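Local atomic coordinates of 2-c-methyl-d-erythritol 4-phosphate cytidylyltransferase (PDB entry 2VSH), a protein that catalyses the transfer of the cytidylyl group of CTP to D-ribitol 5-phosphate, giving the CDP-activated ribitol used for teichoic acid precursors in Streptococcus pneumoniae. Residues P32-I35 / H36-K40; I119-R122 / M123-D126. All coordinates share one frame; numbering follows the deposited sequence.

Interaction 1: residues P32-I35 / H36-K40; sequences PILI and HTIEK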
ATOM      1  N   PRO A  32       6.661  19.739 -15.463  1.00 24.06           N
ATOM      2  CA  PRO A  32       7.301  18.734 -14.609  1.00 23.08           C
ATOM      3  C   PRO A  32       6.528  18.524 -13.324  1.00 22.19           C
ATOM      4  O   PRO A  32       5.964  19.480 -12.764  1.00 22.04           O
ATOM      5  CB  PRO A  32       8.675  19.343 -14.272  1.00 23.09           C
ATOM      6  CG  PRO A  32       8.926  20.364 -15.327  1.00 24.17           C
ATOM      7  CD  PRO A  32       7.559  20.874 -15.743  1.00 24.68           C
ATOM      8  N   ILE A  33       6.519  17.285 -12.843  1.00 21.51           N
ATOM      9  CA  ILE A  33       5.841  16.964 -11.587  1.00 20.54           C
ATOM     10  C   ILE A  33       6.221  17.935 -10.473  1.00 19.84           C
ATOM     11  O   ILE A  33       5.342  18.426  -9.735  1.00 20.56           O
ATOM     12  CB  ILE A  33       6.077  15.471 -11.172  1.00 20.63           C
ATOM     13  CG1 ILE A  33       5.358  14.543 -12.164  1.00 20.89           C
ATOM     14  CG2 ILE A  33       5.555  15.220  -9.738  1.00 16.36           C
ATOM     15  CD1 ILE A  33       5.825  13.070 -12.164  1.00 22.32           C
ATOM     16  N   LEU A  34       7.519  18.232 -10.352  1.00 19.94           N
ATOM     17  CA  LEU A  34       7.999  19.151  -9.320  1.00 19.46           C
ATOM     18  C   LEU A  34       7.289  20.502  -9.375  1.00 19.42           C
ATOM     19  O   LEU A  34       6.974  21.096  -8.337  1.00 18.74           O
ATOM     20  CB  LEU A  34       9.519  19.370  -9.441  1.00 19.50           C
ATOM     21  CG  LEU A  34      10.135  20.403  -8.489  1.00 19.76           C
ATOM     22  CD1 LEU A  34       9.967  20.026  -6.994  1.00 17.96           C
ATOM     23  CD2 LEU A  34      11.601  20.665  -8.832  1.00 19.81           C
ATOM     24  N   ILE A  35       7.057  20.978 -10.592  1.00 20.39           N
ATOM     25  CA  ILE A  35       6.400  22.273 -10.815  1.00 21.20           C
ATOM     26  C   ILE A  35       4.938  22.261 -10.346  1.00 21.53           C
ATOM     27  O   ILE A  35       4.497  23.207  -9.681  1.00 21.01           O
ATOM     28  CB  ILE A  35       6.531  22.722 -12.280  1.00 21.52           C
ATOM     29  CG1 ILE A  35       7.999  23.061 -12.611  1.00 21.35           C
ATOM     30  CG2 ILE A  35       5.579  23.896 -12.592  1.00 22.17           C
ATOM     31  CD1 ILE A  35       8.644  24.174 -11.713  1.00 21.00           C
ATOM     32  N   HIS A  36       4.213  21.194 -10.695  1.00 22.40           N
ATOM     33  CA  HIS A  36       2.837  20.990 -10.236  1.00 23.16           C
ATOM     34  C   HIS A  36       2.771  21.110  -8.720  1.00 22.24           C
ATOM     35  O   HIS A  36       1.861  21.746  -8.167  1.00 23.07           O
ATOM     36  CB  HIS A  36       2.339  19.591 -10.601  1.00 23.47           C
ATOM     37  CG  HIS A  36       2.006  19.412 -12.042  1.00 25.62           C
ATOM     38  ND1 HIS A  36       0.797  19.796 -12.576  1.00 28.13           N
ATOM     39  CD2 HIS A  36       2.712  18.865 -13.058  1.00 25.24           C
ATOM     40  CE1 HIS A  36       0.779  19.515 -13.866  1.00 30.30           C
ATOM     41  NE2 HIS A  36       1.927  18.945 -14.183  1.00 29.19           N
ATOM     42  N   THR A  37       3.735  20.474  -8.053  1.00 21.19           N
ATOM     43  CA  THR A  37       3.766  20.403  -6.594  1.00 20.05           C
ATOM     44  C   THR A  37       4.059  21.782  -5.980  1.00 20.37           C
ATOM     45  O   THR A  37       3.380  22.216  -5.040  1.00 21.34           O
ATOM     46  CB  THR A  37       4.833  19.367  -6.114  1.00 19.01           C
ATOM     47  OG1 THR A  37       4.528  18.074  -6.658  1.00 18.35           O
ATOM     48  CG2 THR A  37       4.847  19.272  -4.591  1.00 18.00           C
ATOM     49  N   ILE A  38       5.070  22.465  -6.505  1.00 20.84           N
ATOM     50  CA  ILE A  38       5.406  23.822  -6.035  1.00 21.63           C
ATOM     51  C   ILE A  38       4.213  24.779  -6.234  1.00 23.72           C
ATOM     52  O   ILE A  38       3.890  25.566  -5.336  1.00 23.49           O
ATOM     53  CB  ILE A  38       6.660  24.379  -6.726  1.00 21.53           C
ATOM     54  CG1 ILE A  38       7.910  23.599  -6.310  1.00 21.35           C
ATOM     55  CG2 ILE A  38       6.849  25.867  -6.384  1.00 21.15           C
ATOM     56  CD1 ILE A  38       9.165  23.923  -7.160  1.00 20.70           C
ATOM     57  N   GLU A  39       3.563  24.671  -7.396  1.00 25.66           N
ATOM     58  CA  GLU A  39       2.339  25.428  -7.730  1.00 28.69           C
ATOM     59  C   GLU A  39       1.265  25.384  -6.652  1.00 28.50           C
ATOM     60  O   GLU A  39       0.650  26.396  -6.365  1.00 29.75           O
ATOM     61  CB  GLU A  39       1.710  24.919  -9.031  1.00 29.14           C
ATOM     62  CG  GLU A  39       2.226  25.614 -10.280  1.00 32.64           C
ATOM     63  CD  GLU A  39       1.709  24.972 -11.559  1.00 33.07           C
ATOM     64  OE1 GLU A  39       0.796  24.116 -11.477  1.00 35.38           O
ATOM     65  OE2 GLU A  39       2.217  25.322 -12.649  1.00 37.18           O
ATOM     66  N   LYS A  40       1.038  24.205  -6.075  1.00 27.95           N
ATOM     67  CA  LYS A  40       0.032  24.032  -5.034  1.00 27.32           C
ATOM     68  C   LYS A  40       0.341  24.840  -3.780  1.00 27.04           C
ATOM     69  O   LYS A  40      -0.574  25.128  -3.008  1.00 27.23           O
ATOM     70  CB  LYS A  40      -0.133  22.552  -4.652  1.00 26.65           C
ATOM     71  CG  LYS A  40      -0.574  21.602  -5.763  1.00 27.82           C
ATOM     72  CD  LYS A  40      -1.936  21.964  -6.323  1.00 30.09           C
ATOM     73  CE  LYS A  40      -2.459  20.848  -7.187  1.00 33.16           C
ATOM     74  NZ  LYS A  40      -1.659  20.701  -8.444  1.00 34.39           N
TER
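Pro32 and His36 begin a run of four consecutive i to i+4 backbone bonds that starts helix 33-42. The amide of His36 reaches the carbonyl of Pro32, the N-cap residue, with N to O 3.2 Å. Thr37 N to Ile33 O and Ile38 N to Leu34 O follow, and the series tightens to 2.9 Å between Glu39 N and Ile35 O, all with N-H angles of 155° or more.

The apolar part is carried by Leu34 and Ile38, one turn apart on the same flank. Leu34 CG stands anti to the backbone N (chi1 175°), which leans the fork along the helix so that CG lies 3.9 Å from Ile38 CD1. Both side chains rest on Val52 of strand 50-54, and Leu34 also meets Ile7 and Ala9 of strand 3-9. This is a helix laid against the parallel part of the mixed sheet in the GT-A-like nucleotidyltransferase fold; the Leu34 side chain lies about 4 Å from those of Ala9 and Ser114, two positions expected to bind CTP. Another flank, with Pro32 and Ile35, faces Leu65 and Tyr69 of helix 59-69.

Polar side chains turn to partners beyond the helix turn. The His36 ring swings back toward the helix start, its CD2 3.3 Å from Pro32 O, while NE2 bonds to the carbonyl of Leu28. Thr37 OG1 is bonded to Ser114 O. Glu39, extended beyond CG, crosses Ile35 obliquely, OE2 lying 3.7 Å from the CG2 branch of Ile35, and its OE1 forms a salt bridge with Arg31.

Interaction 2: residues I119-R122 / M123-D126; sequences ITLR and MIQD
Ile119 presents its CD1 end crosswise to Ile124, the two side chains meeting at about a right angle with CD1 3.5 Å from Ile124 CG1. With CG1 of Ile119 anti to its own nitrogen (chi1 -176°), the chain runs alongside the start of the helix, and its CG1 also comes within 4.1 Å of Met123 CB. From the other side of Ile124, the CD2 branch of Leu121 approaches the CD1 methyl more loosely. Phe41 of helix 33-42 touches both isoleucines and continues this apolar patch.

Met123 is the bump that fills the next hollow. Its chain is extended: CG sits 3.4 Å from Thr120 OG1 and also lies over one face of the Arg122 guanidinium, off toward its rim. The arginine reaches that place by bending at chi2 and chi3, which carries the guanidinium forward along the helix flank to Asp126. Its NH1 then meets Asp126 OD2 at 2.7 Å in a salt bridge, coming from above the carboxylate plane, with the two flat groups turned 45° apart. NH1 also bonds to Lys212 O, while NH2 pairs with Glu214, so several acceptors fix the rotation of the guanidinium.

Backbone bonds close the turn, among them Gln125 N to Leu121 O at 2.7 Å and Ile124 N to Thr120 O. Thr120 OG1, between the backbone nitrogen and carbonyl carbon (chi1 63°), accepts from Met123 N at 3.3 Å. A threonine N-cap with an i to i+4 arginine-aspartate bridge from the first turn to the second thus marks the start of helix 121-133.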
ATOM      1  N   ILE A 119      -1.535  17.301  -3.772  1.00 18.96           N
ATOM      2  CA  ILE A 119      -1.801  17.939  -2.486  1.00 18.56           C
ATOM      3  C   ILE A 119      -2.732  19.114  -2.764  1.00 19.05           C
ATOM      4  O   ILE A 119      -2.670  19.720  -3.836  1.00 18.75           O
ATOM      5  CB  ILE A 119      -0.472  18.409  -1.811  1.00 17.85           C
ATOM      6  CG1 ILE A 119      -0.724  19.010  -0.407  1.00 17.64           C
ATOM      7  CG2 ILE A 119       0.327  19.334  -2.777  1.00 18.68           C
ATOM      8  CD1 ILE A 119       0.523  19.509   0.296  1.00 17.78           C
ATOM      9  N   THR A 120      -3.593  19.433  -1.796  1.00 19.35           N
ATOM     10  CA  THR A 120      -4.568  20.497  -1.937  1.00 19.43           C
ATOM     11  C   THR A 120      -4.302  21.565  -0.870  1.00 19.41           C
ATOM     12  O   THR A 120      -3.620  21.308   0.125  1.00 17.61           O
ATOM     13  CB  THR A 120      -6.002  19.950  -1.749  1.00 20.96           C
ATOM     14  OG1 THR A 120      -6.142  19.442  -0.415  1.00 20.35           O
ATOM     15  CG2 THR A 120      -6.337  18.833  -2.778  1.00 20.49           C
ATOM     16  N   LEU A 121      -4.844  22.765  -1.078  1.00 20.24           N
ATOM     17  CA  LEU A 121      -4.744  23.837  -0.084  1.00 20.74           C
ATOM     18  C   LEU A 121      -5.403  23.408   1.224  1.00 21.04           C
ATOM     19  O   LEU A 121      -4.973  23.790   2.303  1.00 20.41           O
ATOM     20  CB  LEU A 121      -5.409  25.124  -0.611  1.00 21.61           C
ATOM     21  CG  LEU A 121      -4.591  25.882  -1.671  1.00 22.00           C
ATOM     22  CD1 LEU A 121      -5.427  26.998  -2.307  1.00 22.78           C
ATOM     23  CD2 LEU A 121      -3.311  26.437  -1.069  1.00 22.26           C
ATOM     24  N   ARG A 122      -6.460  22.613   1.125  1.00 21.52           N
ATOM     25  CA  ARG A 122      -7.153  22.161   2.329  1.00 22.73           C
ATOM     26  C   ARG A 122      -6.181  21.373   3.219  1.00 21.32           C
ATOM     27  O   ARG A 122      -6.139  21.575   4.426  1.00 20.15           O
ATOM     28  CB  ARG A 122      -8.367  21.321   1.952  1.00 23.28           C
ATOM     29  CG  ARG A 122      -9.399  21.104   3.076  1.00 26.61           C
ATOM     30  CD  ARG A 122      -8.997  19.964   4.005  1.00 29.21           C
ATOM     31  NE  ARG A 122      -8.863  18.678   3.311  1.00 30.26           N
ATOM     32  CZ  ARG A 122      -8.097  17.671   3.733  1.00 30.84           C
ATOM     33  NH1 ARG A 122      -7.377  17.791   4.849  1.00 29.93           N
ATOM     34  NH2 ARG A 122      -8.034  16.550   3.024  1.00 30.52           N
ATOM     35  N   MET A 123      -5.397  20.484   2.605  1.00 21.00           N
ATOM     36  CA  MET A 123      -4.398  19.678   3.312  1.00 21.47           C
ATOM     37  C   MET A 123      -3.302  20.545   3.929  1.00 21.18           C
ATOM     38  O   MET A 123      -2.978  20.383   5.107  1.00 22.75           O
ATOM     39  CB  MET A 123      -3.762  18.666   2.355  1.00 20.78           C
ATOM     40  CG  MET A 123      -4.699  17.521   1.973  1.00 21.57           C
ATOM     41  SD  MET A 123      -4.004  16.546   0.627  1.00 24.93           S
ATOM     42  CE  MET A 123      -5.470  15.757   0.116  1.00 25.09           C
ATOM     43  N   ILE A 124      -2.754  21.466   3.129  1.00 20.20           N
ATOM     44  CA  ILE A 124      -1.753  22.439   3.589  1.00 19.21           C
ATOM     45  C   ILE A 124      -2.291  23.245   4.764  1.00 19.74           C
ATOM     46  O   ILE A 124      -1.616  23.405   5.765  1.00 19.31           O
ATOM     47  CB  ILE A 124      -1.365  23.411   2.466  1.00 19.01           C
ATOM     48  CG1 ILE A 124      -0.640  22.654   1.356  1.00 18.70           C
ATOM     49  CG2 ILE A 124      -0.513  24.592   3.010  1.00 17.54           C
ATOM     50  CD1 ILE A 124      -0.714  23.327  -0.001  1.00 21.83           C
ATOM     51  N   GLN A 125      -3.508  23.759   4.614  1.00 20.92           N
ATOM     52  CA  GLN A 125      -4.126  24.564   5.644  1.00 21.66           C
ATOM     53  C   GLN A 125      -4.406  23.787   6.941  1.00 21.86           C
ATOM     54  O   GLN A 125      -4.164  24.299   8.022  1.00 21.84           O
ATOM     55  CB  GLN A 125      -5.379  25.250   5.091  1.00 23.39           C
ATOM     56  CG  GLN A 125      -5.017  26.434   4.177  1.00 22.75           C
ATOM     57  CD  GLN A 125      -6.203  27.013   3.442  1.00 23.53           C
ATOM     58  OE1 GLN A 125      -7.354  26.634   3.676  1.00 21.31           O
ATOM     59  NE2 GLN A 125      -5.923  27.930   2.514  1.00 24.68           N
ATOM     60  N   ASP A 126      -4.922  22.569   6.824  1.00 21.97           N
ATOM     61  CA  ASP A 126      -5.101  21.674   7.981  1.00 23.10           C
ATOM     62  C   ASP A 126      -3.820  21.396   8.748  1.00 21.95           C
ATOM     63  O   ASP A 126      -3.823  21.411   9.976  1.00 22.73           O
ATOM     64  CB  ASP A 126      -5.720  20.344   7.554  1.00 23.01           C
ATOM     65  CG  ASP A 126      -7.187  20.460   7.279  1.00 25.96           C
ATOM     66  OD1 ASP A 126      -7.712  21.597   7.336  1.00 27.16           O
ATOM     67  OD2 ASP A 126      -7.823  19.415   7.010  1.00 27.86           O
TER

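Overall arrangement
Both interactions lie at the N-terminal ends of helices, but differ in burial and chemistry. Interaction 1 is almost wholly buried, its apolar flank resting on the central sheet and its polar groups bonded to backbone carbonyls of other parts of the chain or, for Glu39, to Arg31. Interaction 2 is only partly buried: the isoleucines pack on helix 33-42, while Met123 lies against the charged group of Arg122. A threonine side chain caps this helix, whereas proline, which has no side-chain acceptor, holds the N-cap position in interaction 1. The two meet: Lys40 CG packs 3.4 Å from Ile119 O, and Lys40 O lies 3.5 Å from Ile124 CD1, joining helix 33-42 to the start of helix 121-133.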